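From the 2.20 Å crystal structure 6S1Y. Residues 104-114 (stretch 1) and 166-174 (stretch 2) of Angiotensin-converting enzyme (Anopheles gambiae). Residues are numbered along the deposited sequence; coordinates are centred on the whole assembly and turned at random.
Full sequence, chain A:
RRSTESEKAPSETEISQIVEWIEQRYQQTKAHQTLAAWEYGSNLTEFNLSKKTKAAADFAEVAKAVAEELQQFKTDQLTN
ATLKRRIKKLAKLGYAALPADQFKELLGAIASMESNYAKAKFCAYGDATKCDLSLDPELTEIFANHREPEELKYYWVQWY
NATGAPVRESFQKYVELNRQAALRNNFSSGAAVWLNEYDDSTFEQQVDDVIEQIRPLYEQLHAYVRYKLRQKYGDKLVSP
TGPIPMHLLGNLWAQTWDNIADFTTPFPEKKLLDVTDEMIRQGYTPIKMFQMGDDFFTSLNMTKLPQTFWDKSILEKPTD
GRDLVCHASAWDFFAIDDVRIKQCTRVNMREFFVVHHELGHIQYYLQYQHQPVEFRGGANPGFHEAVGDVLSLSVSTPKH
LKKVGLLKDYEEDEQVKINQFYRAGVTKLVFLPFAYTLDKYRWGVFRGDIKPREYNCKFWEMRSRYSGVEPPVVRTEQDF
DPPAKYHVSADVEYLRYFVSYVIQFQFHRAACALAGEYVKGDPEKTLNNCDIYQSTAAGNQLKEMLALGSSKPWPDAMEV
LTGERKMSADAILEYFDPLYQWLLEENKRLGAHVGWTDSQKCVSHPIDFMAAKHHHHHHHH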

# COMPACT_ATOMS: atom_id res chain seq x y z
N LYS A 104 -25.65 -1.14 7.41
CA LYS A 104 -25.27 0.07 8.12
C LYS A 104 -24.58 -0.25 9.43
O LYS A 104 -23.78 0.56 9.93
N GLU A 105 -24.85 -1.42 10.01
CA GLU A 105 -24.16 -1.79 11.24
C GLU A 105 -22.70 -2.10 10.94
O GLU A 105 -21.80 -1.74 11.71
N LEU A 106 -22.43 -2.72 9.79
CA LEU A 106 -21.06 -3.02 9.39
C LEU A 106 -20.28 -1.74 9.08
O LEU A 106 -19.18 -1.54 9.62
N LEU A 107 -20.82 -0.87 8.23
CA LEU A 107 -20.10 0.37 7.93
C LEU A 107 -19.86 1.18 9.20
O LEU A 107 -18.81 1.80 9.35
N GLY A 108 -20.81 1.16 10.13
CA GLY A 108 -20.63 1.89 11.38
C GLY A 108 -19.56 1.29 12.26
O GLY A 108 -18.88 2.02 13.00
N ALA A 109 -19.39 -0.03 12.22
CA ALA A 109 -18.30 -0.65 12.96
C ALA A 109 -16.95 -0.21 12.39
O ALA A 109 -16.06 0.20 13.13
N ILE A 110 -16.82 -0.23 11.06
CA ILE A 110 -15.58 0.19 10.41
C ILE A 110 -15.29 1.66 10.71
O ILE A 110 -14.21 2.01 11.21
N ALA A 111 -16.26 2.53 10.41
CA ALA A 111 -16.09 3.96 10.67
C ALA A 111 -15.72 4.22 12.12
O ALA A 111 -14.96 5.14 12.43
N SER A 112 -16.23 3.40 13.04
CA SER A 112 -15.86 3.56 14.44
C SER A 112 -14.37 3.32 14.66
O SER A 112 -13.72 4.06 15.41
N MET A 113 -13.80 2.30 14.01
CA MET A 113 -12.36 2.07 14.10
C MET A 113 -11.58 3.19 13.42
O MET A 113 -10.65 3.76 14.01
N GLU A 114 -11.94 3.51 12.17
CA GLU A 114 -11.19 4.49 11.38
C GLU A 114 -11.23 5.86 12.04
O GLU A 114 -10.22 6.56 12.11
N PRO A 166 -8.85 -0.01 22.31
CA PRO A 166 -10.13 0.69 22.45
C PRO A 166 -11.18 0.31 21.41
O PRO A 166 -12.35 0.59 21.65
N VAL A 167 -10.81 -0.27 20.27
CA VAL A 167 -11.79 -0.58 19.24
C VAL A 167 -11.98 -2.09 19.07
O VAL A 167 -12.51 -2.52 18.04
N ARG A 168 -11.58 -2.90 20.06
CA ARG A 168 -11.73 -4.35 19.95
C ARG A 168 -13.15 -4.74 19.56
O ARG A 168 -13.36 -5.51 18.63
N GLU A 169 -14.14 -4.18 20.26
CA GLU A 169 -15.52 -4.60 20.04
C GLU A 169 -16.03 -4.20 18.66
O GLU A 169 -16.71 -4.99 18.00
N SER A 170 -15.71 -2.99 18.19
CA SER A 170 -16.06 -2.65 16.82
C SER A 170 -15.41 -3.61 15.84
O SER A 170 -16.03 -4.05 14.87
N PHE A 171 -14.13 -3.94 16.06
CA PHE A 171 -13.48 -4.93 15.21
C PHE A 171 -14.21 -6.26 15.23
O PHE A 171 -14.41 -6.88 14.18
N GLN A 172 -14.61 -6.73 16.41
CA GLN A 172 -15.27 -8.04 16.48
C GLN A 172 -16.58 -8.02 15.71
O GLN A 172 -16.92 -8.99 15.01
N LYS A 173 -17.32 -6.91 15.80
CA LYS A 173 -18.56 -6.77 15.04
C LYS A 173 -18.28 -6.74 13.55
O LYS A 173 -18.99 -7.35 12.76
N TYR A 174 -17.23 -6.02 13.15
CA TYR A 174 -16.86 -5.98 11.74
C TYR A 174 -16.54 -7.36 11.21
O TYR A 174 -16.92 -7.72 10.09

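This is a close, roughly antiparallel helix-helix contact, with an apolar centre built around Ala-109, Met-113 and Tyr-174 and a polar margin of one hydrogen bond and one long salt bridge. The axes come within 8.4 Å of each other, and their N-to-C directions differ by 145°. Together the two stretches bury 514 Å².

The helices are nearest in backbone terms at Ala-109 and Ser-170, whose CA atoms lie 4.9 Å apart. The small side chains here suit that spacing. Ala-109 points toward stretch 2, and its CB lies 3.6 Å from Ser-170 O. That carbonyl also accepts the helical hydrogen bond from Tyr-174 N. The same methyl touches Lys-173, with Ala-109 CB 4.0 Å from Lys-173 CG, and lies 4.2 Å from Tyr-174 CB.

Tyr-174 is the knob of this interface. Its side chain sits among Leu-106, Ala-109, Ile-110 and Met-113. Its chi1 of 148° falls between wells, and its chi2 is 67°. Leu-106 (t, p) leaves its backbone sideways, but its end comes nearer. Leu-106 CD1 meets the ring edge, 3.8 Å from Tyr-174 CD1. Ile-110 (m, t) also approaches CD1, with Ile-110 CG1 at 3.8 Å from Tyr-174 CD1. Met-113 reaches a different part of the ring, where Met-113 CE is 3.7 Å from Tyr-174 CD2. The hydroxyl of Tyr-174 is hydrogen-bonded elsewhere in the structure.

Met-113 has the largest covered area of any residue in the contact. Its CA-to-CB bond points sideways, and the m, t, m rotamer carries the chain along stretch 2. Near its start, Met-113 CG packs 3.9 Å from Ser-170 CB and 4.1 Å from Val-167 CB. Farther out, Met-113 SD lies 3.7 Å from Phe-171 CB. Met-113 SD is also near the plane of the Phe-171 ring, at its edge, 5.2 Å from the ring centroid. Phe-171 (chi1 t) points away overall, though its CB touches stretch 1 and its ring edge meets the same sulfur. Val-167 (m) points toward stretch 1 from the N-cap position, and helps cover Met-113 at this end.

The two polar contacts lie along the same side of this packing. Ser-112 (t) and Ser-170 (m) both point toward the opposite stretch, and Ser-112 OG and Ser-170 OG form a hydrogen bond of 3.0 Å. Either hydroxyl could be the donor. Near the other end, Glu-105 (t, t) starts sideways and brings its carboxylate close to Lys-173 (t, p, p, t). Glu-105 OE2 and Lys-173 NZ form a salt bridge, but a long one at 3.7 Å. The CE methylene of Lys-173 is about as close, with Glu-105 OE2 3.6 Å from Lys-173 CE.

Lys-104, Leu-107, Ala-111, Glu-114, Pro-166, Arg-168, Glu-169 and Gln-172 make no contact across the stretches. Gly-108 has no side chain and also stays out of the contact.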

# COMPACT_ATOMS: atom_id res chain seq x y z
CB LYS A 104 -26.50 0.95 8.35
CG LYS A 104 -27.23 1.29 7.07
CD LYS A 104 -28.20 2.45 7.27
CE LYS A 104 -29.56 2.20 6.61
NZ LYS A 104 -30.63 2.89 7.38
CB GLU A 105 -24.86 -2.99 11.88
CG GLU A 105 -24.50 -3.22 13.34
CD GLU A 105 -25.17 -4.44 13.95
OE1 GLU A 105 -25.59 -5.36 13.20
OE2 GLU A 105 -25.26 -4.49 15.19
CB LEU A 106 -21.09 -3.95 8.18
CG LEU A 106 -19.77 -4.22 7.48
CD1 LEU A 106 -18.72 -4.76 8.43
CD2 LEU A 106 -20.00 -5.17 6.33
CB LEU A 107 -20.86 1.20 6.89
CG LEU A 107 -20.82 0.71 5.44
CD1 LEU A 107 -21.32 1.82 4.52
CD2 LEU A 107 -19.44 0.25 4.99
CB ALA A 109 -18.44 -2.17 12.94
CB ILE A 110 -15.67 -0.08 8.89
CG1 ILE A 110 -15.81 -1.60 8.67
CG2 ILE A 110 -14.48 0.49 8.16
CD1 ILE A 110 -16.02 -2.02 7.23
CB ALA A 111 -17.39 4.70 10.32
CB SER A 112 -16.69 2.61 15.30
OG SER A 112 -16.16 2.61 16.60
CB MET A 113 -11.99 0.72 13.46
CG MET A 113 -12.67 -0.47 14.09
SD MET A 113 -11.95 -2.04 13.56
CE MET A 113 -12.66 -2.23 11.93
CB GLU A 114 -11.76 4.54 9.96
CG GLU A 114 -11.17 5.63 9.03
CD GLU A 114 -11.56 5.42 7.56
OE1 GLU A 114 -12.61 4.79 7.29
OE2 GLU A 114 -10.79 5.86 6.67
CB PRO A 166 -9.74 2.17 22.30
CG PRO A 166 -8.29 2.23 22.67
CD PRO A 166 -7.71 0.92 22.17
CB VAL A 167 -11.43 0.08 17.91
CG1 VAL A 167 -11.31 1.60 18.07
CG2 VAL A 167 -10.14 -0.48 17.36
CB ARG A 168 -11.35 -5.02 21.28
CG ARG A 168 -11.50 -6.59 21.30
CD ARG A 168 -11.53 -7.14 22.74
NE ARG A 168 -10.31 -6.77 23.46
CZ ARG A 168 -9.16 -7.45 23.39
NH1 ARG A 168 -9.07 -8.55 22.65
NH2 ARG A 168 -8.08 -7.03 24.07
CB GLU A 169 -16.41 -4.01 21.13
CG GLU A 169 -15.79 -4.16 22.53
CD GLU A 169 -16.82 -4.08 23.65
OE1 GLU A 169 -16.68 -4.83 24.63
OE2 GLU A 169 -17.77 -3.26 23.52
CB SER A 170 -15.67 -1.21 16.49
OG SER A 170 -16.22 -0.31 17.43
CB PHE A 171 -12.02 -5.13 15.64
CG PHE A 171 -11.27 -6.12 14.80
CD1 PHE A 171 -10.61 -5.72 13.66
CD2 PHE A 171 -11.23 -7.46 15.16
CE1 PHE A 171 -9.89 -6.64 12.88
CE2 PHE A 171 -10.55 -8.37 14.39
CZ PHE A 171 -9.86 -7.97 13.25
CB GLN A 172 -15.51 -8.43 17.93
CG GLN A 172 -16.10 -9.82 18.10
CD GLN A 172 -15.21 -10.88 17.51
OE1 GLN A 172 -13.98 -10.86 17.69
NE2 GLN A 172 -15.80 -11.81 16.78
CB LYS A 173 -19.28 -5.50 15.48
CG LYS A 173 -20.50 -5.15 14.62
CD LYS A 173 -21.58 -6.21 14.71
CE LYS A 173 -22.23 -6.24 16.09
NZ LYS A 173 -23.21 -7.36 16.20
CB TYR A 174 -15.67 -5.04 11.57
CG TYR A 174 -14.69 -5.37 10.47
CD1 TYR A 174 -15.05 -5.27 9.12
CD2 TYR A 174 -13.38 -5.70 10.77
CE1 TYR A 174 -14.13 -5.53 8.12
CE2 TYR A 174 -12.46 -5.96 9.77
CZ TYR A 174 -12.83 -5.86 8.45
OH TYR A 174 -11.87 -6.12 7.47